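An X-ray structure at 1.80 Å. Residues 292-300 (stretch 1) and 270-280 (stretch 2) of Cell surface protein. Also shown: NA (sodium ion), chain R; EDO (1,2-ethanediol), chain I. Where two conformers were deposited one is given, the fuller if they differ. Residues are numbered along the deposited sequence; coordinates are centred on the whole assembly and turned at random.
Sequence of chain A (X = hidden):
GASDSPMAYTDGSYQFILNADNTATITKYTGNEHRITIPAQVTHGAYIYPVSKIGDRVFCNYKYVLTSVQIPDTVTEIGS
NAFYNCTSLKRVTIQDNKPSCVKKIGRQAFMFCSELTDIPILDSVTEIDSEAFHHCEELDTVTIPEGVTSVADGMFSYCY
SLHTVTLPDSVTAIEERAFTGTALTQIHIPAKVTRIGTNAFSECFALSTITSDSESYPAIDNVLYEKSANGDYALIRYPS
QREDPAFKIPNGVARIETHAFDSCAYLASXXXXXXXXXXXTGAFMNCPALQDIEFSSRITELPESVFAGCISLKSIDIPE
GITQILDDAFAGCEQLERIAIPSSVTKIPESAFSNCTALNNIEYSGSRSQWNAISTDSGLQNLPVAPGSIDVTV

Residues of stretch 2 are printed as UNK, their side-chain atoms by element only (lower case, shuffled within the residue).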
# COMPACT_ATOMS: atom_id res chain seq x y z
N ASP A 292 1.62 25.64 -10.47
CA ASP A 292 1.51 25.68 -11.94
C ASP A 292 1.49 24.30 -12.53
O ASP A 292 2.31 23.45 -12.17
CB ASP A 292 2.71 26.47 -12.52
CG ASP A 292 2.75 27.92 -12.07
OD1 ASP A 292 1.79 28.65 -12.37
OD2 ASP A 292 3.76 28.32 -11.46
N ILE A 293 0.52 24.06 -13.41
CA ILE A 293 0.35 22.79 -14.11
C ILE A 293 0.19 23.07 -15.60
O ILE A 293 -0.70 23.85 -15.96
CB ILE A 293 -0.87 21.97 -13.56
CG1 ILE A 293 -0.72 21.67 -12.07
CG2 ILE A 293 -1.05 20.65 -14.37
CD1 ILE A 293 -1.87 22.13 -11.27
N GLU A 294 1.04 22.46 -16.43
CA GLU A 294 0.94 22.52 -17.89
C GLU A 294 0.48 21.13 -18.32
O GLU A 294 1.18 20.14 -18.10
CB GLU A 294 2.29 22.92 -18.51
CG GLU A 294 2.24 23.10 -20.03
CD GLU A 294 3.49 23.70 -20.65
OE1 GLU A 294 4.17 24.51 -19.98
OE2 GLU A 294 3.77 23.37 -21.83
N PHE A 295 -0.73 21.05 -18.85
CA PHE A 295 -1.34 19.79 -19.23
C PHE A 295 -0.95 19.32 -20.60
O PHE A 295 -0.70 20.13 -21.48
CB PHE A 295 -2.87 19.96 -19.23
CG PHE A 295 -3.48 20.14 -17.86
CD1 PHE A 295 -3.75 19.05 -17.05
CD2 PHE A 295 -3.78 21.42 -17.38
CE1 PHE A 295 -4.31 19.22 -15.77
CE2 PHE A 295 -4.37 21.59 -16.12
CZ PHE A 295 -4.64 20.49 -15.33
N SER A 296 -1.04 18.00 -20.80
CA SER A 296 -0.92 17.37 -22.10
C SER A 296 -2.16 17.75 -22.94
O SER A 296 -3.27 17.79 -22.38
CB SER A 296 -0.88 15.86 -21.92
OG SER A 296 -1.17 15.25 -23.16
N SER A 297 -1.99 17.91 -24.26
CA SER A 297 -3.12 18.20 -25.16
C SER A 297 -3.94 16.93 -25.46
O SER A 297 -4.96 17.02 -26.16
CB SER A 297 -2.61 18.81 -26.47
OG SER A 297 -1.88 17.82 -27.19
N ARG A 298 -3.49 15.74 -24.98
CA ARG A 298 -4.16 14.47 -25.33
C ARG A 298 -4.93 13.82 -24.17
O ARG A 298 -5.56 12.78 -24.36
CB ARG A 298 -3.15 13.48 -25.94
CG ARG A 298 -2.69 13.97 -27.34
CD ARG A 298 -1.67 13.07 -28.01
NE ARG A 298 -2.20 11.76 -28.36
CZ ARG A 298 -1.50 10.62 -28.29
NH1 ARG A 298 -0.25 10.64 -27.85
NH2 ARG A 298 -2.06 9.47 -28.64
N ILE A 299 -4.97 14.46 -23.00
CA ILE A 299 -5.79 13.92 -21.92
C ILE A 299 -7.24 14.37 -22.16
O ILE A 299 -7.45 15.45 -22.70
CB ILE A 299 -5.27 14.30 -20.52
CG1 ILE A 299 -5.14 15.82 -20.36
CG2 ILE A 299 -3.93 13.57 -20.24
CD1 ILE A 299 -5.12 16.29 -18.85
N THR A 300 -8.23 13.54 -21.76
CA THR A 300 -9.64 13.86 -21.99
C THR A 300 -10.46 13.80 -20.70
O THR A 300 -11.68 14.01 -20.74
CB THR A 300 -10.26 12.93 -23.06
OG1 THR A 300 -10.25 11.59 -22.56
CG2 THR A 300 -9.53 12.99 -24.40
N UNK A 270 4.54 21.62 -12.47
CA UNK A 270 4.69 20.36 -13.21
C UNK A 270 4.33 20.61 -14.68
O UNK A 270 3.42 21.39 -14.98
c UNK A 270 2.38 19.42 -12.59
c UNK A 270 3.89 19.18 -12.57
c UNK A 270 4.24 17.83 -13.22
N UNK A 271 5.06 19.94 -15.60
CA UNK A 271 4.80 20.04 -17.03
C UNK A 271 4.63 18.65 -17.60
O UNK A 271 5.42 17.76 -17.29
n UNK A 271 5.58 25.23 -17.67
c UNK A 271 5.86 22.31 -17.38
c UNK A 271 6.90 24.57 -17.44
c UNK A 271 6.95 23.16 -17.98
c UNK A 271 5.90 20.83 -17.76
N UNK A 272 3.55 18.43 -18.36
CA UNK A 272 3.23 17.13 -18.97
C UNK A 272 3.53 17.18 -20.46
O UNK A 272 3.08 18.13 -21.09
se UNK A 272 -0.61 16.10 -17.66
c UNK A 272 1.73 16.78 -18.84
c UNK A 272 1.24 16.64 -17.48
c UNK A 272 -1.08 16.92 -15.97
N UNK A 273 4.16 16.13 -21.04
CA UNK A 273 4.30 16.08 -22.49
C UNK A 273 2.98 15.66 -23.13
O UNK A 273 2.14 15.03 -22.44
c UNK A 273 5.11 14.02 -21.57
c UNK A 273 4.66 14.89 -20.40
c UNK A 273 5.38 15.00 -22.68
N UNK A 274 2.82 15.91 -24.44
CA UNK A 274 1.59 15.52 -25.13
C UNK A 274 1.49 13.99 -25.32
O UNK A 274 0.41 13.49 -25.66
c UNK A 274 1.44 16.25 -26.47
o UNK A 274 1.58 18.50 -27.25
c UNK A 274 1.24 17.76 -26.31
o UNK A 274 0.73 18.19 -25.24
N UNK A 275 2.58 13.24 -25.02
CA UNK A 275 2.53 11.77 -25.06
C UNK A 275 1.65 11.23 -23.91
O UNK A 275 1.17 10.10 -24.00
o UNK A 275 4.67 11.52 -23.85
c UNK A 275 3.93 11.15 -25.01
N UNK A 276 1.40 12.04 -22.85
CA UNK A 276 0.54 11.61 -21.73
C UNK A 276 -0.91 11.59 -22.22
O UNK A 276 -1.44 12.64 -22.63
c UNK A 276 2.10 12.28 -19.84
c UNK A 276 0.70 12.47 -20.44
c UNK A 276 -0.38 12.12 -19.39
N UNK A 277 -1.54 10.42 -22.18
CA UNK A 277 -2.93 10.29 -22.65
C UNK A 277 -3.90 10.06 -21.49
O UNK A 277 -5.12 10.15 -21.70
c UNK A 277 -2.82 7.80 -23.26
c UNK A 277 -3.11 9.22 -23.76
c UNK A 277 -2.28 9.56 -24.99
N UNK A 278 -3.40 9.71 -20.30
CA UNK A 278 -4.29 9.50 -19.14
C UNK A 278 -3.58 9.77 -17.83
O UNK A 278 -2.36 9.64 -17.73
c UNK A 278 -4.89 8.09 -19.13
o UNK A 278 -3.90 7.10 -18.93
N UNK A 279 -4.36 10.15 -16.83
CA UNK A 279 -3.93 10.44 -15.45
C UNK A 279 -4.77 9.60 -14.51
O UNK A 279 -6.00 9.57 -14.67
c UNK A 279 -3.38 12.85 -16.15
c UNK A 279 -3.60 12.25 -13.71
c UNK A 279 -3.77 14.34 -16.03
c UNK A 279 -4.10 11.95 -15.12
N UNK A 280 -4.13 8.96 -13.54
CA UNK A 280 -4.82 8.12 -12.57
C UNK A 280 -5.44 8.92 -11.44
O UNK A 280 -5.05 10.06 -11.16
NA NA R . -6.79 18.39 -25.50
C1 EDO I . 2.13 20.71 -23.16
O1 EDO I . 2.47 19.37 -23.50
C2 EDO I . 1.42 21.41 -24.36
O2 EDO I . 0.17 20.78 -24.63
O HOH W 1 -0.37 19.87 -28.85
O HOH W 2 1.20 8.17 -25.84
O HOH W 3 -7.43 11.06 -20.48
O HOH W 4 -6.75 10.44 -23.91
O HOH W 5 -6.08 17.82 -23.21
O HOH W 6 -8.01 16.28 -25.37
O HOH W 7 -7.45 18.63 -27.85
O HOH W 8 -5.71 20.55 -25.61

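Position 270 carries three carbons, one bearing the other two; a branch carbon lies 3.9 Å from Ile293 CG1. This is Val270, paired in parallel with Ile293, and its backbone sets the register: its N donates to Asp292 O at 2.9 Å and its O accepts from Glu294 N at 3.0 Å.

Position 271 has four carbons in a row ending in nitrogen, the signature of Lys271. Its NZ forms a salt bridge with Glu294 OE1 at 2.8 Å, a charged pair between bridged neighbours on the exposed face, the one turned from Val270 and Ile293.

At 272 an unbranched chain runs two carbons, selenium, one carbon: Met272, present as selenomethionine. Its N donates to Glu294 O at 2.9 Å, the last rung of the ladder, while its CE reaches Phe295 CD1 at 3.6 Å and Ile293 CG2 at 4.1 Å.

Position 273 closes three carbons onto its own backbone nitrogen, hence Pro273. Its CA-to-CB bond points away, but its O lies 3.2 Å from Ser296 CB and accepts from the N of 276 at 3.1 Å within a type I turn.

Two carbons, the second bearing two oxygens, make 274 an acid one carbon shorter than glutamate: Asp274. Its OD1 takes the hydrogen of Ser297 N at 2.9 Å and also that of ethanediol O2 at 2.7 Å; a water links OD2 to Ser297 OG.

Position 275, one carbon then one oxygen, comes closest to stretch 1 with its CA, 4.1 Å from Arg298 NH1. It is Ser275, its hydroxyl bonded elsewhere in the structure.

Three carbons, forked at the first, return at 276, one of them 3.9 Å from Ile299 CG2. This is Val276, whose O accepts from Ser296 OG at 2.7 Å.

Position 277 has the same fork, with a branch carbon 3.6 Å from Arg298 CZ, over one guanidinium face: Val277.

At 278 there is one carbon and one oxygen, and the CA-to-CB bond points away, so Ser278 offers stretch 1 mainly backbone, its N 3.9 Å from Ile299 CG2.

Four carbons, forked at the first with one arm two carbons long, identify 279 as Ile279; its CD1 meets Ile299 CD1 at 3.7 Å.

Position 280 has no side-chain atoms and makes no contact: Gly280.

The rule is to change bonding mode where the strand pairing stops. Backbone hydrogen bonds fix the first segment, then side chains hold the turn. Ser296 OG serves twice, donating to Val276 O and accepting from Arg298 N at 3.0 Å, while Asp274 secures Ser297 N. Apolar contacts from Met272, Val276 and Ile279 pack alongside these polar ties.

Stretch 2 (270-280) VKMPDSVVSIG
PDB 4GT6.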